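Local coordinates for protein putative oxidoreductase molybdopterin-binding subunit (Sulfolobus tokodaii, PDB 4ZOH) that probably serves as the molybdenum-binding subunit of an oxidoreductase of the xanthine dehydrogenase and aldehyde oxidase family, holding a pterin cytosine dinucleotide, at residues I204-Q208 with W469-E473; S187-R193 with D477-W482; K268-I272 with L363-I367. One frame throughout, in Å; residues are numbered along the deposited sequence.

Interaction 1 (I204-Q208 with W469-E473); sequences IRVIQ and WGDTE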
loop_
_atom_site.group_PDB
_atom_site.type_symbol
_atom_site.label_atom_id
_atom_site.label_comp_id
_atom_site.label_asym_id
_atom_site.label_seq_id
_atom_site.Cartn_x
_atom_site.Cartn_y
_atom_site.Cartn_z
ATOM N N ILE A 204 4.669 -16.644 -6.076
ATOM C CA ILE A 204 4.076 -16.166 -4.842
ATOM C C ILE A 204 5.162 -15.327 -4.148
ATOM O O ILE A 204 6.289 -15.787 -3.997
ATOM C CB ILE A 204 3.634 -17.306 -3.949
ATOM C CG1 ILE A 204 2.656 -18.264 -4.733
ATOM C CG2 ILE A 204 3.025 -16.765 -2.643
ATOM C CD1 ILE A 204 1.969 -19.271 -3.812
ATOM N N ARG A 205 4.835 -14.064 -3.870
ATOM C CA ARG A 205 5.658 -13.222 -2.984
ATOM C C ARG A 205 4.957 -13.164 -1.604
ATOM O O ARG A 205 3.750 -12.881 -1.537
ATOM C CB ARG A 205 5.693 -11.807 -3.556
ATOM C CG ARG A 205 6.470 -10.821 -2.665
ATOM C CD ARG A 205 6.358 -9.423 -3.237
ATOM N NE ARG A 205 7.411 -8.533 -2.763
ATOM C CZ ARG A 205 7.660 -7.333 -3.309
ATOM N NH1 ARG A 205 6.928 -6.904 -4.323
ATOM N NH2 ARG A 205 8.652 -6.567 -2.863
ATOM N N VAL A 206 5.704 -13.387 -0.527
ATOM C CA VAL A 206 5.195 -13.262 0.815
ATOM C C VAL A 206 5.917 -12.065 1.520
ATOM O O VAL A 206 7.109 -11.854 1.370
ATOM C CB VAL A 206 5.256 -14.576 1.641
ATOM C CG1 VAL A 206 4.740 -14.324 3.038
ATOM C CG2 VAL A 206 4.243 -15.613 1.031
ATOM N N ILE A 207 5.150 -11.302 2.275
ATOM C CA ILE A 207 5.668 -10.174 3.049
ATOM C C ILE A 207 5.236 -10.392 4.487
ATOM O O ILE A 207 4.042 -10.454 4.770
ATOM C CB ILE A 207 5.161 -8.825 2.497
ATOM C CG1 ILE A 207 5.764 -8.607 1.096
ATOM C CG2 ILE A 207 5.534 -7.664 3.458
ATOM C CD1 ILE A 207 5.233 -7.411 0.341
ATOM N N GLN A 208 6.236 -10.539 5.371
ATOM C CA GLN A 208 6.015 -10.413 6.801
ATOM C C GLN A 208 6.229 -8.949 7.173
ATOM O O GLN A 208 7.365 -8.489 7.169
ATOM C CB GLN A 208 6.988 -11.282 7.551
ATOM C CG GLN A 208 6.976 -11.154 9.076
ATOM C CD GLN A 208 8.272 -11.771 9.673
ATOM O OE1 GLN A 208 9.345 -11.610 9.111
ATOM N NE2 GLN A 208 8.128 -12.585 10.717
ATOM N N TRP A 469 14.279 -7.443 6.569
ATOM C CA TRP A 469 13.874 -8.850 6.534
ATOM C C TRP A 469 12.403 -8.928 6.094
ATOM O O TRP A 469 11.746 -7.878 6.087
ATOM C CB TRP A 469 13.979 -9.484 7.952
ATOM C CG TRP A 469 13.053 -8.952 9.050
ATOM C CD1 TRP A 469 11.865 -9.490 9.407
ATOM C CD2 TRP A 469 13.268 -7.840 9.943
ATOM N NE1 TRP A 469 11.304 -8.791 10.438
ATOM C CE2 TRP A 469 12.142 -7.757 10.776
ATOM C CE3 TRP A 469 14.275 -6.868 10.069
ATOM C CZ2 TRP A 469 11.992 -6.783 11.790
ATOM C CZ3 TRP A 469 14.133 -5.855 11.085
ATOM C CH2 TRP A 469 12.975 -5.844 11.938
ATOM N N GLY A 470 11.899 -10.149 5.800
ATOM C CA GLY A 470 10.461 -10.361 5.746
ATOM C C GLY A 470 9.792 -10.071 4.401
ATOM O O GLY A 470 8.591 -9.979 4.344
ATOM N N ASP A 471 10.577 -9.985 3.336
ATOM C CA ASP A 471 10.060 -9.916 1.971
ATOM C C ASP A 471 10.804 -10.943 1.136
ATOM O O ASP A 471 12.032 -10.907 1.055
ATOM C CB ASP A 471 10.219 -8.521 1.361
ATOM C CG ASP A 471 9.575 -8.362 -0.029
ATOM O OD1 ASP A 471 9.163 -9.327 -0.720
ATOM O OD2 ASP A 471 9.487 -7.212 -0.467
ATOM N N THR A 472 10.059 -11.874 0.539
ATOM C CA THR A 472 10.678 -12.970 -0.255
ATOM C C THR A 472 11.360 -12.387 -1.478
ATOM O O THR A 472 12.171 -13.087 -2.158
ATOM C CB THR A 472 9.640 -14.054 -0.654
ATOM O OG1 THR A 472 8.638 -13.437 -1.454
ATOM C CG2 THR A 472 8.967 -14.672 0.561
ATOM N N GLU A 473 11.121 -11.101 -1.771
ATOM C CA GLU A 473 11.814 -10.504 -2.951
ATOM C C GLU A 473 13.136 -9.761 -2.696
ATOM O O GLU A 473 13.846 -9.347 -3.663
ATOM C CB GLU A 473 10.897 -9.570 -3.685
ATOM C CG GLU A 473 9.903 -10.331 -4.567
ATOM C CD GLU A 473 9.326 -9.514 -5.716
ATOM O OE1 GLU A 473 9.965 -8.494 -6.138
ATOM O OE2 GLU A 473 8.233 -9.928 -6.199
HETATM O O HOH W 1 8.814 -14.346 -4.092
#
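Arg205 and Asp471 meet as two nearly coplanar flat groups, with the guanidinium gripping the carboxylate side-on. NE reaches Asp471 OD1 at 2.8 Å in an almost straight bond (173°), while NH2 approaches the syn lone pair of Asp471 OD2 at 2.6 Å. The arginine gets there by stretching out from CG to NE, with chi1 at 177° laying CG opposite the main-chain nitrogen. The Glu473 carboxylate stacks over one guanidinium face, with CD 3.5 Å above the centre. None of the arginine's N-H groups points at Glu473 OE2, which lies well out of the guanidinium plane, so this long pairing with NH1 is one of charges alone; that oxygen has a salt bridge to Lys178, while Glu473 OE1 pairs with Arg468 of the second subunit. Asp471 OD1 also accepts Glu473 N from above the carboxylate plane, closing an Asx turn. The backbone of the loop runs antiparallel along strand 204-207, an edge strand of its sheet within the chain, and so ties the first molybdopterin cofactor-binding region to the second. Ile207 and Asp471 form a single beta bridge, a non-hydrogen-bonded pair flanked by Thr472 N to Val206 O (3.1 Å) and Gln208 N to Gly470 O (2.6 Å). Thr472 OG1 (chi1 61°) accepts Val206 N at 3.1 Å and shares a water with Ile204 O. At the far end Gln208 OE1 lies in the plane of the Trp469 indole, 3.3 Å from CD1, with the amide perpendicular to the ring; NE2 of this glutamine is held by Thr185 O and Gly440 O.

Interaction 2 (S187-R193 with D477-W482); sequences SAHYLRR and DGIGTW. With MCN (pterin cytosine dinucleotide), chain D.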
loop_
_atom_site.group_PDB
_atom_site.type_symbol
_atom_site.label_atom_id
_atom_site.label_comp_id
_atom_site.label_asym_id
_atom_site.label_seq_id
_atom_site.Cartn_x
_atom_site.Cartn_y
_atom_site.Cartn_z
ATOM N N SER A 187 7.676 -16.239 9.545
ATOM C CA SER A 187 8.664 -16.333 8.491
ATOM C C SER A 187 7.979 -16.146 7.158
ATOM O O SER A 187 7.173 -16.993 6.792
ATOM C CB SER A 187 9.323 -17.738 8.463
ATOM O OG SER A 187 10.275 -17.839 7.404
ATOM N N ALA A 188 8.376 -15.133 6.405
ATOM C CA ALA A 188 7.804 -14.952 5.045
ATOM C C ALA A 188 8.189 -16.160 4.099
ATOM O O ALA A 188 7.371 -16.634 3.365
ATOM C CB ALA A 188 8.230 -13.631 4.443
ATOM N N HIS A 189 9.410 -16.665 4.201
ATOM C CA HIS A 189 9.942 -17.617 3.249
ATOM C C HIS A 189 9.322 -18.983 3.461
ATOM O O HIS A 189 8.994 -19.648 2.467
ATOM C CB HIS A 189 11.469 -17.639 3.348
ATOM C CG HIS A 189 12.070 -16.263 3.406
ATOM N ND1 HIS A 189 12.280 -15.498 2.273
ATOM C CD2 HIS A 189 12.507 -15.515 4.456
ATOM C CE1 HIS A 189 12.825 -14.335 2.626
ATOM N NE2 HIS A 189 12.978 -14.321 3.940
ATOM N N TYR A 190 9.082 -19.341 4.725
ATOM C CA TYR A 190 8.411 -20.590 5.080
ATOM C C TYR A 190 6.912 -20.586 4.737
ATOM O O TYR A 190 6.399 -21.531 4.132
ATOM C CB TYR A 190 8.641 -20.954 6.555
ATOM C CG TYR A 190 8.006 -22.244 6.972
ATOM C CD1 TYR A 190 8.345 -23.465 6.344
ATOM C CD2 TYR A 190 7.094 -22.257 8.015
ATOM C CE1 TYR A 190 7.733 -24.659 6.744
ATOM C CE2 TYR A 190 6.481 -23.428 8.433
ATOM C CZ TYR A 190 6.822 -24.622 7.803
ATOM O OH TYR A 190 6.169 -25.729 8.247
ATOM N N LEU A 191 6.229 -19.486 5.048
ATOM C CA LEU A 191 4.863 -19.308 4.577
ATOM C C LEU A 191 4.812 -19.369 3.013
ATOM O O LEU A 191 3.935 -19.968 2.452
ATOM C CB LEU A 191 4.205 -18.050 5.158
ATOM C CG LEU A 191 2.814 -17.699 4.636
ATOM C CD1 LEU A 191 1.914 -18.876 5.119
ATOM C CD2 LEU A 191 2.330 -16.418 5.290
ATOM N N ARG A 192 5.759 -18.768 2.326
ATOM C CA ARG A 192 5.720 -18.896 0.904
ATOM C C ARG A 192 5.794 -20.395 0.436
ATOM O O ARG A 192 5.004 -20.814 -0.421
ATOM C CB ARG A 192 6.857 -18.137 0.274
ATOM C CG ARG A 192 6.715 -18.124 -1.231
ATOM C CD ARG A 192 7.897 -17.466 -1.895
ATOM N NE ARG A 192 7.974 -18.031 -3.237
ATOM C CZ ARG A 192 8.609 -19.178 -3.536
ATOM N NH1 ARG A 192 9.277 -19.863 -2.584
ATOM N NH2 ARG A 192 8.569 -19.647 -4.806
ATOM N N ARG A 193 6.728 -21.163 1.012
ATOM C CA ARG A 193 6.832 -22.572 0.706
ATOM C C ARG A 193 5.518 -23.291 0.997
ATOM O O ARG A 193 5.103 -24.120 0.206
ATOM C CB ARG A 193 7.975 -23.208 1.422
ATOM C CG ARG A 193 9.294 -22.941 0.772
ATOM C CD ARG A 193 10.412 -23.737 1.460
ATOM N NE ARG A 193 10.665 -23.296 2.863
ATOM C CZ ARG A 193 11.429 -22.240 3.218
ATOM N NH1 ARG A 193 11.979 -21.433 2.315
ATOM N NH2 ARG A 193 11.634 -21.976 4.499
ATOM N N ASP A 477 16.285 -16.404 0.154
ATOM C CA ASP A 477 15.451 -17.344 0.861
ATOM C C ASP A 477 15.706 -17.195 2.358
ATOM O O ASP A 477 16.424 -16.299 2.795
ATOM C CB ASP A 477 15.716 -18.828 0.408
ATOM C CG ASP A 477 14.440 -19.661 0.355
ATOM O OD1 ASP A 477 14.168 -20.350 -0.640
ATOM O OD2 ASP A 477 13.676 -19.648 1.315
ATOM N N GLY A 478 15.076 -18.045 3.139
ATOM C CA GLY A 478 15.301 -18.013 4.575
ATOM C C GLY A 478 14.598 -19.165 5.217
ATOM O O GLY A 478 13.723 -19.825 4.606
ATOM N N ILE A 479 14.961 -19.386 6.478
ATOM C CA ILE A 479 14.228 -20.329 7.264
ATOM C C ILE A 479 13.188 -19.662 8.150
ATOM O O ILE A 479 11.985 -19.875 7.932
ATOM C CB ILE A 479 15.163 -21.383 7.981
ATOM C CG1 ILE A 479 15.802 -22.286 6.901
ATOM C CG2 ILE A 479 14.379 -22.172 9.061
ATOM C CD1 ILE A 479 14.821 -23.313 6.269
ATOM N N GLY A 480 13.628 -18.929 9.186
ATOM C CA GLY A 480 12.657 -18.225 10.038
ATOM C C GLY A 480 13.127 -17.992 11.476
ATOM O O GLY A 480 14.266 -18.280 11.788
ATOM N N THR A 481 12.241 -17.420 12.313
ATOM C CA THR A 481 12.501 -17.103 13.710
ATOM C C THR A 481 11.593 -17.969 14.540
ATOM O O THR A 481 10.393 -17.842 14.510
ATOM C CB THR A 481 12.309 -15.573 14.004
ATOM O OG1 THR A 481 13.372 -14.848 13.360
ATOM C CG2 THR A 481 12.269 -15.253 15.514
ATOM N N TRP A 482 12.243 -18.905 15.234
ATOM C CA TRP A 482 11.654 -19.918 16.150
ATOM C C TRP A 482 12.849 -20.769 16.666
ATOM O O TRP A 482 13.973 -20.601 16.195
ATOM C CB TRP A 482 10.624 -20.824 15.442
ATOM C CG TRP A 482 11.102 -21.404 14.096
ATOM C CD1 TRP A 482 12.165 -22.274 13.884
ATOM C CD2 TRP A 482 10.575 -21.093 12.781
ATOM N NE1 TRP A 482 12.286 -22.539 12.514
ATOM C CE2 TRP A 482 11.310 -21.844 11.834
ATOM C CE3 TRP A 482 9.509 -20.297 12.321
ATOM C CZ2 TRP A 482 11.002 -21.825 10.453
ATOM C CZ3 TRP A 482 9.237 -20.265 10.956
ATOM C CH2 TRP A 482 9.956 -21.041 10.044
HETATM N N1 MCN D . 20.596 -12.762 22.381
HETATM C C2 MCN D . 21.901 -12.351 22.601
HETATM N N3 MCN D . 22.889 -13.246 22.913
HETATM C C4 MCN D . 22.551 -14.591 23.016
HETATM C C5 MCN D . 21.242 -15.019 22.800
HETATM C C6 MCN D . 20.250 -14.100 22.454
HETATM O O2 MCN D . 22.251 -11.169 22.520
HETATM N N4 MCN D . 23.513 -15.437 23.316
HETATM C "C1'" MCN D . 19.614 -11.735 22.029
HETATM C C2D MCN D . 19.528 -11.612 20.505
HETATM O "O2'" MCN D . 20.366 -10.623 19.989
HETATM C "C3'" MCN D . 18.113 -11.143 20.297
HETATM C C4D MCN D . 17.426 -12.058 21.224
HETATM O O4D MCN D . 18.318 -12.122 22.420
HETATM O "O3'" MCN D . 17.902 -9.828 20.678
HETATM C "C5'" MCN D . 17.461 -13.234 20.265
HETATM O "O5'" MCN D . 17.179 -14.360 20.869
HETATM P PA MCN D . 17.415 -15.815 20.185
HETATM O O1A MCN D . 18.257 -15.923 19.012
HETATM O O2A MCN D . 17.731 -16.563 21.450
HETATM O O3A MCN D . 15.781 -16.117 19.895
HETATM P PB MCN D . 15.056 -15.608 18.545
HETATM O O1B MCN D . 15.253 -16.687 17.492
HETATM O O2B MCN D . 15.387 -14.248 18.111
HETATM O O3B MCN D . 13.617 -15.574 19.063
HETATM C C10 MCN D . 12.707 -16.707 19.002
HETATM C "C9'" MCN D . 12.048 -16.932 20.340
HETATM C "C8'" MCN D . 10.953 -17.859 20.278
HETATM S "S8'" MCN D . 11.195 -19.463 19.603
HETATM C "C7'" MCN D . 9.740 -17.595 20.839
HETATM S "S7'" MCN D . 8.413 -18.785 20.903
HETATM C "C6'" MCN D . 9.472 -16.364 21.556
HETATM C C7 MCN D . 10.814 -15.669 21.960
HETATM O "O9'" MCN D . 11.629 -15.653 20.806
HETATM N "N5'" MCN D . 8.563 -15.466 20.845
HETATM C C4A MCN D . 8.595 -14.063 20.981
HETATM N "N8'" MCN D . 10.555 -14.261 22.394
HETATM C C4B MCN D . 9.605 -13.482 21.802
HETATM N "N1'" MCN D . 9.672 -12.166 22.019
HETATM C "C2'" MCN D . 8.800 -11.366 21.411
HETATM N "N2'" MCN D . 8.905 -10.072 21.629
HETATM N "N3'" MCN D . 7.748 -11.858 20.570
HETATM C "C4'" MCN D . 7.619 -13.250 20.355
HETATM O "O4'" MCN D . 6.685 -13.697 19.627
HETATM O O HOH W 2 11.740 -21.425 -0.653
#
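Ser187 and Gly480 bring their CA atoms to 4.7 Å, and His189 lies opposite Gly478, so the loop passes the first turn of helix 188-199 in the reverse direction. Ser187, the N-cap, uses OG twice: it accepts Tyr190 N and donates to Ile479 O at 2.7 Å, from above the carbonyl plane. Arg193, bent at chi3 (-66°), grips Gly478 O end-on with NH1 and NH2 (3.0 Å from NH2), the oxygen lying close to the guanidinium plane. NH1 also forms a salt bridge with Asp477 OD2 at 2.7 Å, though the hydrogen bond within it is weak; a water links NH1 to Asp477 OD1. The His189 ring lies flat against the Asp477-Gly478 peptide. Trp482 directs its edge at the face of Tyr190 in an offset edge-to-face pair, planes 74° apart, while its CA is 3.5 Å from S8' of the pterin cytosine dinucleotide. A leucine in place of Arg193 would probably leave Gly478 O without its paired donors and Asp477 OD2 without its cationic mate. Capping at the helix start and charge farther along thus tie helix 188-199 to a loop whose other end lines the cofactor pocket.

Interaction 3 (K268-I272 with L363-I367); sequences KDGTI and LKNAI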
loop_
_atom_site.group_PDB
_atom_site.type_symbol
_atom_site.label_atom_id
_atom_site.label_comp_id
_atom_site.label_asym_id
_atom_site.label_seq_id
_atom_site.Cartn_x
_atom_site.Cartn_y
_atom_site.Cartn_z
ATOM N N LYS A 268 18.435 -43.256 49.145
ATOM C CA LYS A 268 18.079 -42.439 50.333
ATOM C C LYS A 268 18.952 -41.176 50.519
ATOM O O LYS A 268 18.502 -40.214 51.122
ATOM C CB LYS A 268 18.141 -43.277 51.620
ATOM C CG LYS A 268 17.100 -44.365 51.717
ATOM C CD LYS A 268 15.974 -43.960 52.629
ATOM C CE LYS A 268 15.481 -45.213 53.316
ATOM N NZ LYS A 268 14.001 -45.183 53.284
ATOM N N ASP A 269 20.174 -41.180 49.987
ATOM C CA ASP A 269 20.988 -39.997 50.020
ATOM C C ASP A 269 20.617 -38.945 48.936
ATOM O O ASP A 269 21.403 -38.033 48.676
ATOM C CB ASP A 269 22.471 -40.386 49.960
ATOM C CG ASP A 269 22.947 -40.740 48.563
ATOM O OD1 ASP A 269 22.088 -40.944 47.672
ATOM O OD2 ASP A 269 24.208 -40.804 48.351
ATOM N N GLY A 270 19.429 -39.070 48.324
ATOM C CA GLY A 270 19.019 -38.217 47.196
ATOM C C GLY A 270 19.667 -38.424 45.833
ATOM O O GLY A 270 19.486 -37.578 44.940
ATOM N N THR A 271 20.431 -39.513 45.653
ATOM C CA THR A 271 20.811 -39.997 44.299
ATOM C C THR A 271 19.517 -40.358 43.526
ATOM O O THR A 271 18.652 -41.097 44.062
ATOM C CB THR A 271 21.844 -41.165 44.312
ATOM O OG1 THR A 271 23.029 -40.774 45.051
ATOM C CG2 THR A 271 22.291 -41.550 42.879
ATOM N N ILE A 272 19.354 -39.736 42.344
ATOM C CA ILE A 272 18.216 -40.049 41.437
ATOM C C ILE A 272 18.816 -41.039 40.461
ATOM O O ILE A 272 19.796 -40.737 39.768
ATOM C CB ILE A 272 17.632 -38.809 40.681
ATOM C CG1 ILE A 272 17.222 -37.643 41.616
ATOM C CG2 ILE A 272 16.474 -39.186 39.782
ATOM C CD1 ILE A 272 16.055 -37.867 42.518
ATOM N N LEU A 363 23.065 -30.184 43.306
ATOM C CA LEU A 363 24.537 -30.251 43.315
ATOM C C LEU A 363 24.980 -31.722 43.382
ATOM O O LEU A 363 26.005 -32.040 42.785
ATOM C CB LEU A 363 25.182 -29.454 44.468
ATOM C CG LEU A 363 25.081 -27.929 44.367
ATOM C CD1 LEU A 363 25.383 -27.373 45.738
ATOM C CD2 LEU A 363 26.017 -27.388 43.303
ATOM N N LYS A 364 24.185 -32.569 44.067
ATOM C CA LYS A 364 24.486 -33.998 44.187
ATOM C C LYS A 364 24.428 -34.715 42.803
ATOM O O LYS A 364 25.404 -35.425 42.404
ATOM C CB LYS A 364 23.606 -34.687 45.244
ATOM C CG LYS A 364 23.947 -36.182 45.378
ATOM C CD LYS A 364 23.456 -36.860 46.636
ATOM C CE LYS A 364 24.508 -36.712 47.740
ATOM N NZ LYS A 364 24.022 -37.034 49.117
ATOM N N ASN A 365 23.341 -34.445 42.046
ATOM C CA ASN A 365 23.028 -35.159 40.803
ATOM C C ASN A 365 23.515 -34.575 39.521
ATOM O O ASN A 365 23.484 -35.237 38.502
ATOM C CB ASN A 365 21.553 -35.409 40.740
ATOM C CG ASN A 365 21.094 -36.378 41.813
ATOM O OD1 ASN A 365 21.344 -37.574 41.713
ATOM N ND2 ASN A 365 20.388 -35.885 42.803
ATOM N N ALA A 366 23.991 -33.343 39.575
ATOM C CA ALA A 366 24.449 -32.594 38.422
ATOM C C ALA A 366 25.590 -33.254 37.645
ATOM O O ALA A 366 26.605 -33.653 38.237
ATOM C CB ALA A 366 24.911 -31.195 38.894
ATOM N N ILE A 367 25.436 -33.351 36.323
ATOM C CA ILE A 367 26.560 -33.566 35.427
ATOM C C ILE A 367 27.793 -32.719 35.866
ATOM O O ILE A 367 27.643 -31.570 36.323
ATOM C CB ILE A 367 26.134 -33.228 33.976
ATOM C CG1 ILE A 367 25.188 -34.308 33.483
ATOM C CG2 ILE A 367 27.316 -33.180 33.004
ATOM C CD1 ILE A 367 24.191 -33.757 32.474
#
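Asn365 reaches from the last turn of helix 358-365 to the loop 268-272 and satisfies two of its main-chain groups with one amide. Its ND2 donates to Gly270 O at 2.9 Å in a nearly straight bond (175°) that lies in the amide plane. On the other branch OD1 accepts Ile272 N at 3.0 Å, equally straight at the hydrogen (174°), although the donor is tilted from the plane of the C=O group. ND2 has a further acceptor in Ile361 O, one turn back in the helix. The amide is therefore held at both ends, and turning it over would set oxygen against the two carbonyls and nitrogen against an N-H, which fixes its orientation. Ile272 CG1 packs beside it, 3.8 Å from ND2.

The loop being read in this way is the turn of a beta hairpin, joining the neighbouring antiparallel strands 254-266 and 272-282 of a five-stranded mixed sheet, so that the end of the helix is bonded to the hairpin's tip. The turn carries an Asx turn of its own: Asp269 OD1 accepts Thr271 N at 3.0 Å and, on its syn side, Thr271 OG1 at 2.8 Å, so both polar hydrogens of the threonine go to a single oxygen. Gly270, between Asp269 and Thr271, turns the backbone with a positive phi.

Lys364, one residue before the asparagine, adds a third bond to the loop. Its CG stands trans to the main-chain nitrogen (chi1 -179°) and the chain bends at chi3, bringing NZ to Asp269 O at 2.8 Å, in the carbonyl plane and on a lone pair. The carboxylate of the same residue is a more distant partner, with OD2 at 3.9 Å from NZ in a long salt bridge.

Interactions 1 and 2 form one neighbourhood, their centres 9 Å apart. Helix 188-199 leads into strand 204-207, and the two contacts touch where Ile204 O probably accepts a hydrogen bond from Arg192 NE (2.9 Å) and Val206 CB packs on Ala188 O (3.4 Å). One loop, between strand 465-468 and helix 486-512, supplies both partners. Both contacts also meet the second subunit. Interaction 2 lies nearer the molybdenum, probably the catalytic centre as in relatives: the Trp482 side chain is about 4 Å from the metal, against about 12 Å for that of Gln208. Interaction 3 lies across the chain's centre, its nearest atoms about 23 Å from interaction 2 and about 34 Å from interaction 1.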